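Local coordinates for putative ManD family dehydratase (Pantoea ananatis, PDB 3T6C), which dehydrates D-gluconate to 2-dehydro-3-deoxy-D-gluconate with low activity, using one magnesium ion per subunit, as a member of the enolase superfamily, at residues 98-102 against 103-107; 298-302 against 303-307; 319-322 against 323-326; 330-333 against 334-338. All blocks are in the same frame, centred on the assembly; numbering follows the deposited sequence.

Contact 1 of 4, residues 98-102 against 103-107; sequences AAVSG and YWRNG. With GCO (D-gluconic acid), chain L.
Arg-105 reaches back to Ala-99 and Val-100 and runs beside the valine, the two side chains pointing the same way. Its CB sits 3.4 Å from Ala-99 O. CG lies between the backbone N and the carbonyl carbon (chi1 55°), and the chain, extended from CG to NE, carries the guanidinium alongside Val-100. CD touches both Ala-99 O and Val-100 CG1, 4.0 Å from the methyl, and the same methyl lies over one face of the guanidinium. NH1 turns to Tyr-103 O, an N-H...O bond of 3.0 Å that ties the guanidinium to the carbonyl two residues back. NE and NH2 leave the segment for salt bridges with Glu-278 and Glu-249 of the second subunit.

The backbone beneath is a type I turn from Val-100 to Tyr-103, closed by Tyr-103 N to Val-100 O at 2.9 Å. One water ties it further, donating to Ala-99 O and Trp-104 O and accepting from Gly-102 N. Beyond the turn, Tyr-103 CD2 lies 3.8 Å above the plane of the Trp-104 ring, and Trp-104 CZ3 approaches O6 of D-gluconate at 3.7 Å. This gluconate belongs to the second subunit, whose Glu-298 bonds Tyr-103 OH through OE2 and Trp-104 NE1 through its main-chain O. The turn opens the loop leading from helix 91-100 to helix 108-129, with helix 68-83 packed against Ala-98 and Ser-101.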
loop_
_atom_site.group_PDB
_atom_site.type_symbol
_atom_site.label_atom_id
_atom_site.label_comp_id
_atom_site.label_asym_id
_atom_site.label_seq_id
_atom_site.Cartn_x
_atom_site.Cartn_y
_atom_site.Cartn_z
ATOM N N ALA A 98 35.481 13.274 -0.464
ATOM C CA ALA A 98 36.065 12.608 -1.648
ATOM C C ALA A 98 34.927 12.043 -2.490
ATOM O O ALA A 98 34.984 12.107 -3.738
ATOM C CB ALA A 98 37.031 11.502 -1.213
ATOM N N ALA A 99 33.871 11.530 -1.835
ATOM C CA ALA A 99 32.778 10.900 -2.550
ATOM C C ALA A 99 32.102 11.849 -3.544
ATOM O O ALA A 99 31.659 11.404 -4.593
ATOM C CB ALA A 99 31.714 10.346 -1.557
ATOM N N VAL A 100 31.969 13.113 -3.174
ATOM C CA VAL A 100 31.332 14.110 -4.019
ATOM C C VAL A 100 32.289 14.981 -4.803
ATOM O O VAL A 100 31.840 15.909 -5.474
ATOM C CB VAL A 100 30.348 15.017 -3.213
ATOM C CG1 VAL A 100 29.234 14.150 -2.564
ATOM C CG2 VAL A 100 31.095 15.895 -2.164
ATOM N N SER A 101 33.608 14.717 -4.725
ATOM C CA SER A 101 34.596 15.660 -5.290
ATOM C C SER A 101 34.471 15.826 -6.802
ATOM O O SER A 101 34.753 16.900 -7.317
ATOM C CB SER A 101 36.019 15.207 -4.905
ATOM O OG SER A 101 36.294 13.885 -5.419
ATOM N N GLY A 102 34.025 14.769 -7.481
ATOM C CA GLY A 102 33.788 14.815 -8.908
ATOM C C GLY A 102 32.327 15.018 -9.270
ATOM O O GLY A 102 31.999 14.931 -10.503
ATOM N N TYR A 103 31.518 15.459 -8.289
ATOM C CA TYR A 103 30.076 15.641 -8.512
ATOM C C TYR A 103 29.443 14.288 -8.742
ATOM O O TYR A 103 28.694 13.847 -7.854
ATOM C CB TYR A 103 29.721 16.746 -9.509
ATOM C CG TYR A 103 28.254 17.094 -9.491
ATOM C CD1 TYR A 103 27.574 17.339 -8.287
ATOM C CD2 TYR A 103 27.544 17.212 -10.690
ATOM C CE1 TYR A 103 26.180 17.696 -8.278
ATOM C CE2 TYR A 103 26.163 17.561 -10.683
ATOM C CZ TYR A 103 25.512 17.797 -9.484
ATOM O OH TYR A 103 24.160 18.166 -9.522
ATOM N N TRP A 104 29.409 13.808 -9.965
ATOM C CA TRP A 104 28.920 12.453 -10.212
ATOM C C TRP A 104 29.673 11.429 -9.382
ATOM O O TRP A 104 30.844 11.602 -9.028
ATOM C CB TRP A 104 29.055 12.079 -11.707
ATOM C CG TRP A 104 28.036 12.792 -12.592
ATOM C CD1 TRP A 104 26.780 12.344 -12.855
ATOM C CD2 TRP A 104 28.173 14.054 -13.274
ATOM N NE1 TRP A 104 26.137 13.194 -13.705
ATOM C CE2 TRP A 104 26.954 14.272 -13.955
ATOM C CE3 TRP A 104 29.212 14.983 -13.415
ATOM C CZ2 TRP A 104 26.719 15.412 -14.736
ATOM C CZ3 TRP A 104 28.994 16.120 -14.186
ATOM C CH2 TRP A 104 27.746 16.329 -14.842
ATOM N N ARG A 105 28.935 10.378 -9.006
ATOM C CA ARG A 105 29.410 9.435 -7.974
ATOM C C ARG A 105 28.585 8.140 -8.062
ATOM O O ARG A 105 27.805 7.966 -8.994
ATOM C CB ARG A 105 29.318 10.059 -6.579
ATOM C CG ARG A 105 27.882 10.550 -6.281
ATOM C CD ARG A 105 27.879 11.619 -5.291
ATOM N NE ARG A 105 26.525 11.952 -4.806
ATOM C CZ ARG A 105 25.964 13.156 -4.997
ATOM N NH1 ARG A 105 26.611 14.128 -5.682
ATOM N NH2 ARG A 105 24.762 13.383 -4.507
ATOM N N ASN A 106 28.782 7.224 -7.112
ATOM C CA ASN A 106 28.020 5.956 -7.063
ATOM C C ASN A 106 28.233 5.095 -8.282
ATOM O O ASN A 106 27.285 4.791 -9.023
ATOM C CB ASN A 106 26.533 6.238 -6.885
ATOM C CG ASN A 106 26.225 6.911 -5.544
ATOM O OD1 ASN A 106 26.733 6.496 -4.508
ATOM N ND2 ASN A 106 25.400 7.942 -5.568
ATOM N N GLY A 107 29.470 4.631 -8.471
ATOM C CA GLY A 107 29.727 3.695 -9.535
ATOM C C GLY A 107 30.980 2.896 -9.208
ATOM O O GLY A 107 31.716 3.234 -8.256
HETATM C C1 GCO L . 22.705 22.332 -14.337
HETATM C C2 GCO L . 23.679 21.739 -13.383
HETATM C C3 GCO L . 25.060 22.279 -13.507
HETATM C C4 GCO L . 26.011 21.328 -12.780
HETATM C C5 GCO L . 27.257 21.018 -13.602
HETATM C C6 GCO L . 28.228 20.018 -13.020
HETATM O O1A GCO L . 23.123 22.818 -15.445
HETATM O O1B GCO L . 21.499 22.258 -14.054
HETATM O O2 GCO L . 23.095 21.706 -12.113
HETATM O O3 GCO L . 24.953 23.516 -12.913
HETATM O O4 GCO L . 26.297 21.883 -11.536
HETATM O O5 GCO L . 26.836 20.566 -14.837
HETATM O O6 GCO L . 29.361 19.737 -13.810
HETATM O O HOH W 1 32.638 12.275 -7.084
#

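Contact 2 of 4, residues 298-302 against 303-307; sequences ELFVN and VNEWK. With MG (magnesium ion), chain C; GCO (D-gluconic acid), chain D.
Glu-305 folds back from the first turn of helix 303-311 to the loop that precedes it, and hydrogen bonds come first. Its OE1 accepts from Val-301 N at 2.8 Å, met nearly head-on along the C-O bond, and more weakly from Asn-302 N. In return Glu-305 N donates to Asn-302 O at 2.9 Å, from well above the carbonyl plane. The other end of the cap is the Asn-302 side chain: CG is anti to the backbone N (chi1 -168°), which swings OD1 round to Asn-304 N, 2.9 Å away with an N-H...O angle of 163°. A water donates to the same OD1 and accepts from Asn-304 ND2, whose other partner is Pro-277 O of the second subunit.

Apolar contacts come from Phe-300. Glu-305 CB stands over one face of its ring, 4.0 Å from the centroid, a CH-pi contact, while CD2 meets Trp-306 CB at 3.6 Å.

Metal coordination occupies the far end of the loop. Glu-298 OE1 binds magnesium at 2.2 Å beside O1B and O2 of D-gluconate and a water; Asp-246 and Glu-272 supply the remaining protein ligands. Asn-302 and Glu-305 make a capping box, with the Asn oxygen on Asn-304 N, here starting the helix that follows a strand of the enolase-superfamily barrel, with the metal ligand in the loop just beyond the strand's C-terminal end.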
loop_
_atom_site.group_PDB
_atom_site.type_symbol
_atom_site.label_atom_id
_atom_site.label_comp_id
_atom_site.label_asym_id
_atom_site.label_seq_id
_atom_site.Cartn_x
_atom_site.Cartn_y
_atom_site.Cartn_z
ATOM N N GLU A 298 26.873 -8.581 -4.599
ATOM C CA GLU A 298 28.293 -8.368 -4.954
ATOM C C GLU A 298 28.433 -7.298 -6.032
ATOM O O GLU A 298 29.487 -6.631 -6.096
ATOM C CB GLU A 298 28.986 -9.682 -5.417
ATOM C CG GLU A 298 28.460 -10.155 -6.763
ATOM C CD GLU A 298 28.903 -11.572 -7.109
ATOM O OE1 GLU A 298 28.812 -12.465 -6.253
ATOM O OE2 GLU A 298 29.355 -11.821 -8.234
ATOM N N LEU A 299 27.414 -7.129 -6.878
ATOM C CA LEU A 299 27.454 -6.110 -7.940
ATOM C C LEU A 299 27.060 -4.696 -7.480
ATOM O O LEU A 299 27.178 -3.753 -8.258
ATOM C CB LEU A 299 26.508 -6.511 -9.098
ATOM C CG LEU A 299 27.126 -7.513 -10.069
ATOM C CD1 LEU A 299 26.034 -8.134 -10.957
ATOM C CD2 LEU A 299 28.157 -6.759 -10.980
ATOM N N PHE A 300 26.537 -4.543 -6.257
ATOM C CA PHE A 300 25.927 -3.254 -5.907
ATOM C C PHE A 300 26.940 -2.118 -5.729
ATOM O O PHE A 300 28.080 -2.327 -5.275
ATOM C CB PHE A 300 25.165 -3.372 -4.588
ATOM C CG PHE A 300 23.930 -4.230 -4.654
ATOM C CD1 PHE A 300 23.336 -4.628 -5.851
ATOM C CD2 PHE A 300 23.339 -4.639 -3.464
ATOM C CE1 PHE A 300 22.147 -5.396 -5.855
ATOM C CE2 PHE A 300 22.159 -5.366 -3.447
ATOM C CZ PHE A 300 21.566 -5.786 -4.620
ATOM N N VAL A 301 26.602 -1.003 -6.344
ATOM C CA VAL A 301 27.354 0.261 -6.254
ATOM C C VAL A 301 26.580 1.445 -5.691
ATOM O O VAL A 301 27.117 2.603 -5.683
ATOM C CB VAL A 301 27.980 0.579 -7.631
ATOM C CG1 VAL A 301 29.035 -0.451 -8.030
ATOM C CG2 VAL A 301 26.892 0.622 -8.721
ATOM N N ASN A 302 25.308 1.267 -5.342
ATOM C CA ASN A 302 24.436 2.431 -5.156
ATOM C C ASN A 302 23.429 2.112 -4.035
ATOM O O ASN A 302 22.847 1.004 -4.014
ATOM C CB ASN A 302 23.693 2.662 -6.485
ATOM C CG ASN A 302 22.968 4.018 -6.552
ATOM O OD1 ASN A 302 22.224 4.405 -5.619
ATOM N ND2 ASN A 302 23.229 4.772 -7.621
ATOM N N VAL A 303 23.177 3.083 -3.159
ATOM C CA VAL A 303 22.224 2.903 -2.068
ATOM C C VAL A 303 20.806 2.548 -2.583
ATOM O O VAL A 303 20.032 1.810 -1.911
ATOM C CB VAL A 303 22.190 4.176 -1.174
ATOM C CG1 VAL A 303 21.761 5.414 -1.988
ATOM C CG2 VAL A 303 21.242 3.981 0.060
ATOM N N ASN A 304 20.434 3.070 -3.762
ATOM C CA ASN A 304 19.112 2.766 -4.329
ATOM C C ASN A 304 18.973 1.311 -4.828
ATOM O O ASN A 304 17.859 0.857 -5.132
ATOM C CB ASN A 304 18.789 3.765 -5.435
ATOM C CG ASN A 304 18.174 5.015 -4.878
ATOM O OD1 ASN A 304 17.114 4.940 -4.276
ATOM N ND2 ASN A 304 18.829 6.149 -5.036
ATOM N N GLU A 305 20.085 0.565 -4.851
ATOM C CA GLU A 305 20.039 -0.889 -5.017
ATOM C C GLU A 305 19.825 -1.617 -3.691
ATOM O O GLU A 305 18.892 -2.390 -3.552
ATOM C CB GLU A 305 21.336 -1.414 -5.655
ATOM C CG GLU A 305 21.508 -0.851 -7.078
ATOM C CD GLU A 305 22.897 -1.068 -7.682
ATOM O OE1 GLU A 305 23.887 -1.021 -6.897
ATOM O OE2 GLU A 305 23.000 -1.244 -8.932
ATOM N N TRP A 306 20.736 -1.427 -2.740
ATOM C CA TRP A 306 20.715 -2.243 -1.520
ATOM C C TRP A 306 19.688 -1.828 -0.455
ATOM O O TRP A 306 19.088 -2.701 0.220
ATOM C CB TRP A 306 22.101 -2.386 -0.902
ATOM C CG TRP A 306 22.917 -1.131 -0.670
ATOM C CD1 TRP A 306 23.879 -0.649 -1.499
ATOM C CD2 TRP A 306 22.891 -0.253 0.462
ATOM N NE1 TRP A 306 24.465 0.502 -0.968
ATOM C CE2 TRP A 306 23.842 0.766 0.222
ATOM C CE3 TRP A 306 22.128 -0.206 1.625
ATOM C CZ2 TRP A 306 24.075 1.812 1.132
ATOM C CZ3 TRP A 306 22.389 0.847 2.562
ATOM C CH2 TRP A 306 23.331 1.819 2.287
ATOM N N LYS A 307 19.410 -0.525 -0.342
ATOM C CA LYS A 307 18.582 -0.080 0.782
ATOM C C LYS A 307 17.152 -0.649 0.721
ATOM O O LYS A 307 16.660 -1.188 1.721
ATOM C CB LYS A 307 18.605 1.464 0.890
ATOM C CG LYS A 307 17.891 1.935 2.205
ATOM C CD LYS A 307 17.975 3.487 2.224
ATOM C CE LYS A 307 17.179 4.069 3.366
ATOM N NZ LYS A 307 15.728 3.761 3.253
HETATM MG MG MG C . 28.465 -14.573 -6.564
HETATM C C1 GCO D . 31.344 -14.893 -6.181
HETATM C C2 GCO D . 31.256 -14.085 -7.421
HETATM C C3 GCO D . 32.512 -14.083 -8.271
HETATM C C4 GCO D . 32.428 -13.024 -9.351
HETATM C C5 GCO D . 33.788 -12.410 -9.574
HETATM C C6 GCO D . 33.793 -11.316 -10.627
HETATM O O1A GCO D . 32.450 -15.142 -5.616
HETATM O O1B GCO D . 30.256 -15.213 -5.599
HETATM O O2 GCO D . 30.032 -14.350 -8.054
HETATM O O3 GCO D . 32.625 -15.356 -8.792
HETATM O O4 GCO D . 31.964 -13.649 -10.534
HETATM O O5 GCO D . 34.231 -11.888 -8.377
HETATM O O6 GCO D . 35.051 -10.701 -10.826
HETATM O O HOH W 2 21.516 7.116 -5.456
HETATM O O HOH W 3 26.942 -13.965 -7.870
#

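Contact 3 of 4, residues 319-322 against 323-326; sequences RCHI and SSIG
The imidazole of His-321 is the flat group here, and two serines meet it at different angles. Ser-324 comes in at the ring edge, near its plane, with OG 3.2 Å from CD2 and CB also in plane. Ser-323 OG approaches obliquely, 3.0 Å from His-321 NE2. With CG anti to the backbone N (chi1 -179°), the imidazole is carried out beside both hydroxyls. Further ring contacts come from outside: His-348 at a steep angle between planes, and Trp-104 of the second subunit.

Beneath the ring the chain makes a tight turn, held by weak bonds. His-321 O accepts from Ser-324 N at 2.8 Å and from Ile-325 N at 3.3 Å, and Ile-325 N is shared with Ile-322 O. Turned away from the histidine is an apolar patch. Ile-325 CG1 packs on Cys-320 CB at 3.9 Å, and CD1 lies against Ile-322 O and reaches Ile-322 CB at 4.2 Å.

Both ring nitrogens have partners: ND1 bonds His-348 ND1 and NE2 bonds Thr-63 O. Asn-112 serves both serines, its OD1 taking Ser-323 OG and its ND2 Ser-324 OG. A buried imidazole bonded at each nitrogen should have its rotation fixed. Thr-63 O can only accept, so NE2 of His-321 should be the donor there; and since His-348 binds the substrate, His-321 can be read as a second-shell residue that probably positions the His-348 ring.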
loop_
_atom_site.group_PDB
_atom_site.type_symbol
_atom_site.label_atom_id
_atom_site.label_comp_id
_atom_site.label_asym_id
_atom_site.label_seq_id
_atom_site.Cartn_x
_atom_site.Cartn_y
_atom_site.Cartn_z
ATOM N N ARG A 319 25.661 -9.045 0.246
ATOM C CA ARG A 319 26.861 -9.569 -0.428
ATOM C C ARG A 319 27.909 -8.577 -0.905
ATOM O O ARG A 319 28.760 -8.936 -1.741
ATOM C CB ARG A 319 26.469 -10.520 -1.581
ATOM C CG ARG A 319 25.742 -11.788 -1.106
ATOM C CD ARG A 319 26.782 -12.873 -0.738
ATOM N NE ARG A 319 27.636 -13.191 -1.897
ATOM C CZ ARG A 319 28.937 -13.529 -1.822
ATOM N NH1 ARG A 319 29.626 -13.498 -0.661
ATOM N NH2 ARG A 319 29.597 -13.886 -2.934
ATOM N N CYS A 320 27.804 -7.324 -0.488
ATOM C CA CYS A 320 28.644 -6.321 -1.174
ATOM C C CYS A 320 30.107 -6.695 -1.246
ATOM O O CYS A 320 30.706 -7.276 -0.288
ATOM C CB CYS A 320 28.589 -5.004 -0.434
ATOM S SG CYS A 320 26.882 -4.325 -0.406
ATOM N N HIS A 321 30.703 -6.295 -2.383
ATOM C CA HIS A 321 32.168 -6.267 -2.521
ATOM C C HIS A 321 32.444 -4.909 -1.902
ATOM O O HIS A 321 32.081 -3.836 -2.483
ATOM C CB HIS A 321 32.465 -6.305 -4.031
ATOM C CG HIS A 321 33.926 -6.305 -4.399
ATOM N ND1 HIS A 321 34.725 -7.422 -4.265
ATOM C CD2 HIS A 321 34.690 -5.361 -4.987
ATOM C CE1 HIS A 321 35.945 -7.136 -4.695
ATOM N NE2 HIS A 321 35.940 -5.896 -5.162
ATOM N N ILE A 322 33.105 -4.883 -0.748
ATOM C CA ILE A 322 33.111 -3.619 -0.013
ATOM C C ILE A 322 33.897 -2.528 -0.746
ATOM O O ILE A 322 33.625 -1.342 -0.551
ATOM C CB ILE A 322 33.536 -3.748 1.477
ATOM C CG1 ILE A 322 35.001 -4.172 1.642
ATOM C CG2 ILE A 322 32.532 -4.651 2.236
ATOM C CD1 ILE A 322 35.448 -4.139 3.117
ATOM N N SER A 323 34.881 -2.903 -1.557
ATOM C CA SER A 323 35.536 -1.809 -2.313
ATOM C C SER A 323 34.589 -1.197 -3.349
ATOM O O SER A 323 34.722 -0.013 -3.693
ATOM C CB SER A 323 36.864 -2.282 -2.924
ATOM O OG SER A 323 36.695 -3.300 -3.921
ATOM N N SER A 324 33.634 -1.975 -3.861
ATOM C CA SER A 324 32.666 -1.439 -4.829
ATOM C C SER A 324 31.591 -0.558 -4.185
ATOM O O SER A 324 30.851 0.095 -4.909
ATOM C CB SER A 324 31.986 -2.552 -5.645
ATOM O OG SER A 324 33.027 -3.076 -6.509
ATOM N N ILE A 325 31.463 -0.605 -2.854
ATOM C CA ILE A 325 30.623 0.362 -2.148
ATOM C C ILE A 325 31.399 1.491 -1.445
ATOM O O ILE A 325 30.811 2.311 -0.743
ATOM C CB ILE A 325 29.488 -0.253 -1.336
ATOM C CG1 ILE A 325 30.011 -1.342 -0.402
ATOM C CG2 ILE A 325 28.437 -0.764 -2.328
ATOM C CD1 ILE A 325 30.651 -0.765 0.895
ATOM N N GLY A 326 32.711 1.493 -1.608
ATOM C CA GLY A 326 33.488 2.640 -1.121
ATOM C C GLY A 326 34.281 2.411 0.144
ATOM O O GLY A 326 34.769 3.379 0.720
#

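Contact 4 of 4, residues 330-333 against 334-338; sequences PAKK and IAIYS
Lys-332 and Ile-336 meet one turn apart on helix 328-340, and theirs is the looser part of the contact. The lysine chain leaves anti to the backbone N and bends at chi2 (64°), which brings CE back alongside the isoleucine, 4.1 Å from Ile-336 CD1. CG lies equally far from that methyl, so the touch is light. Lys-332 is partly exposed, yet its NZ is bonded to Leu-137 O.

Closer packing runs along the helix backbone. Four successive i to i+4 bonds link the halves, from Ile-334 N to Pro-330 O (2.9 Å) through Tyr-337 N to Lys-333 O (2.9 Å). The isoleucines press on the carbonyls one turn back: Ile-334 CG1 is 3.4 Å from Pro-330 O, and Ile-336 CG1 is 3.4 Å from Lys-332 O. Ser-338 adds a grip of its own. Its OG donates to Ile-334 O at 2.8 Å, and its backbone N reaches that oxygen from the opposite face of the carbonyl plane, so the hydroxyl is satisfied within the helix.

Lys-333 NZ bridges both Glu-92 of its own chain and Glu-339 of the third subunit. Tyr-337 OH bonds Asp-311, while its ring stacks on Tyr-337 of the third subunit. Ala-331 faces helix 355-367, and Ile-334 touches Trp-306. This is a regular alpha-helix serving as the crossover of a beta-alpha-beta unit, between strands 317-318 and 344-345 of the barrel.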
loop_
_atom_site.group_PDB
_atom_site.type_symbol
_atom_site.label_atom_id
_atom_site.label_comp_id
_atom_site.label_asym_id
_atom_site.label_seq_id
_atom_site.Cartn_x
_atom_site.Cartn_y
_atom_site.Cartn_z
ATOM N N PRO A 330 31.548 2.988 4.539
ATOM C CA PRO A 330 30.182 2.622 4.123
ATOM C C PRO A 330 29.832 1.168 4.422
ATOM O O PRO A 330 28.655 0.889 4.671
ATOM C CB PRO A 330 30.190 2.904 2.630
ATOM C CG PRO A 330 31.675 2.806 2.214
ATOM C CD PRO A 330 32.392 3.409 3.399
ATOM N N ALA A 331 30.801 0.261 4.415
ATOM C CA ALA A 331 30.462 -1.121 4.731
ATOM C C ALA A 331 29.926 -1.233 6.151
ATOM O O ALA A 331 29.006 -2.025 6.420
ATOM C CB ALA A 331 31.687 -2.025 4.573
ATOM N N LYS A 332 30.541 -0.523 7.095
ATOM C CA LYS A 332 30.063 -0.588 8.470
ATOM C C LYS A 332 28.644 -0.075 8.545
ATOM O O LYS A 332 27.792 -0.640 9.285
ATOM C CB LYS A 332 31.014 0.218 9.400
ATOM C CG LYS A 332 30.623 0.216 10.857
ATOM C CD LYS A 332 30.691 -1.168 11.455
ATOM C CE LYS A 332 30.621 -1.093 12.974
ATOM N NZ LYS A 332 30.558 -2.423 13.590
ATOM N N LYS A 333 28.353 0.966 7.772
ATOM C CA LYS A 333 26.976 1.512 7.747
ATOM C C LYS A 333 25.982 0.503 7.160
ATOM O O LYS A 333 24.891 0.343 7.683
ATOM C CB LYS A 333 26.891 2.836 6.990
ATOM C CG LYS A 333 27.809 3.875 7.645
ATOM C CD LYS A 333 27.683 5.166 6.876
ATOM C CE LYS A 333 28.674 6.188 7.542
ATOM N NZ LYS A 333 28.859 7.321 6.596
ATOM N N ILE A 334 26.368 -0.187 6.092
ATOM C CA ILE A 334 25.469 -1.184 5.506
ATOM C C ILE A 334 25.311 -2.359 6.466
ATOM O O ILE A 334 24.233 -2.953 6.570
ATOM C CB ILE A 334 26.077 -1.691 4.162
ATOM C CG1 ILE A 334 25.958 -0.566 3.114
ATOM C CG2 ILE A 334 25.298 -2.947 3.703
ATOM C CD1 ILE A 334 26.854 -0.764 1.894
ATOM N N ALA A 335 26.395 -2.731 7.176
ATOM C CA ALA A 335 26.285 -3.837 8.118
ATOM C C ALA A 335 25.278 -3.479 9.231
ATOM O O ALA A 335 24.474 -4.308 9.644
ATOM C CB ALA A 335 27.670 -4.148 8.691
ATOM N N ILE A 336 25.362 -2.261 9.741
ATOM C CA ILE A 336 24.429 -1.762 10.783
ATOM C C ILE A 336 22.991 -1.640 10.250
ATOM O O ILE A 336 22.023 -2.070 10.918
ATOM C CB ILE A 336 24.932 -0.426 11.329
ATOM C CG1 ILE A 336 26.130 -0.710 12.247
ATOM C CG2 ILE A 336 23.765 0.327 12.063
ATOM C CD1 ILE A 336 26.911 0.549 12.638
ATOM N N TYR A 337 22.845 -1.108 9.055
ATOM C CA TYR A 337 21.494 -1.008 8.477
ATOM C C TYR A 337 20.873 -2.415 8.333
ATOM O O TYR A 337 19.693 -2.622 8.599
ATOM C CB TYR A 337 21.588 -0.310 7.104
ATOM C CG TYR A 337 20.279 0.330 6.711
ATOM C CD1 TYR A 337 20.001 1.622 7.128
ATOM C CD2 TYR A 337 19.345 -0.350 5.943
ATOM C CE1 TYR A 337 18.800 2.232 6.843
ATOM C CE2 TYR A 337 18.113 0.255 5.665
ATOM C CZ TYR A 337 17.852 1.524 6.131
ATOM O OH TYR A 337 16.651 2.132 5.809
ATOM N N SER A 338 21.699 -3.381 7.946
ATOM C CA SER A 338 21.270 -4.784 7.861
ATOM C C SER A 338 20.914 -5.338 9.235
ATOM O O SER A 338 19.826 -5.967 9.407
ATOM C CB SER A 338 22.390 -5.630 7.219
ATOM O OG SER A 338 22.639 -5.152 5.909
#

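In the fold
The four contacts follow one another along the chain. Contact 1 lies in the N-terminal domain; contacts 2, 3 and 4 lie in the barrel domain, where 298-307 and 319-326 follow neighbouring parallel strands 294-296 and 317-318. Contact 4 lies on helix 328-340, which comes after the second of these. Centres of contacts 2 and 3 are about 9 Å apart, those of 3 and 4 about 11 Å. Ile-325 packs on Pro-330 and Ile-334, and Phe-300 O touches Ile-325 CG2. Contact 1, about 15 Å from contact 2 between centres, meets it through Asn-106. It also reaches the second subunit's active site, so each pocket is completed across the interface, while contacts 2 and 4 both touch the third subunit.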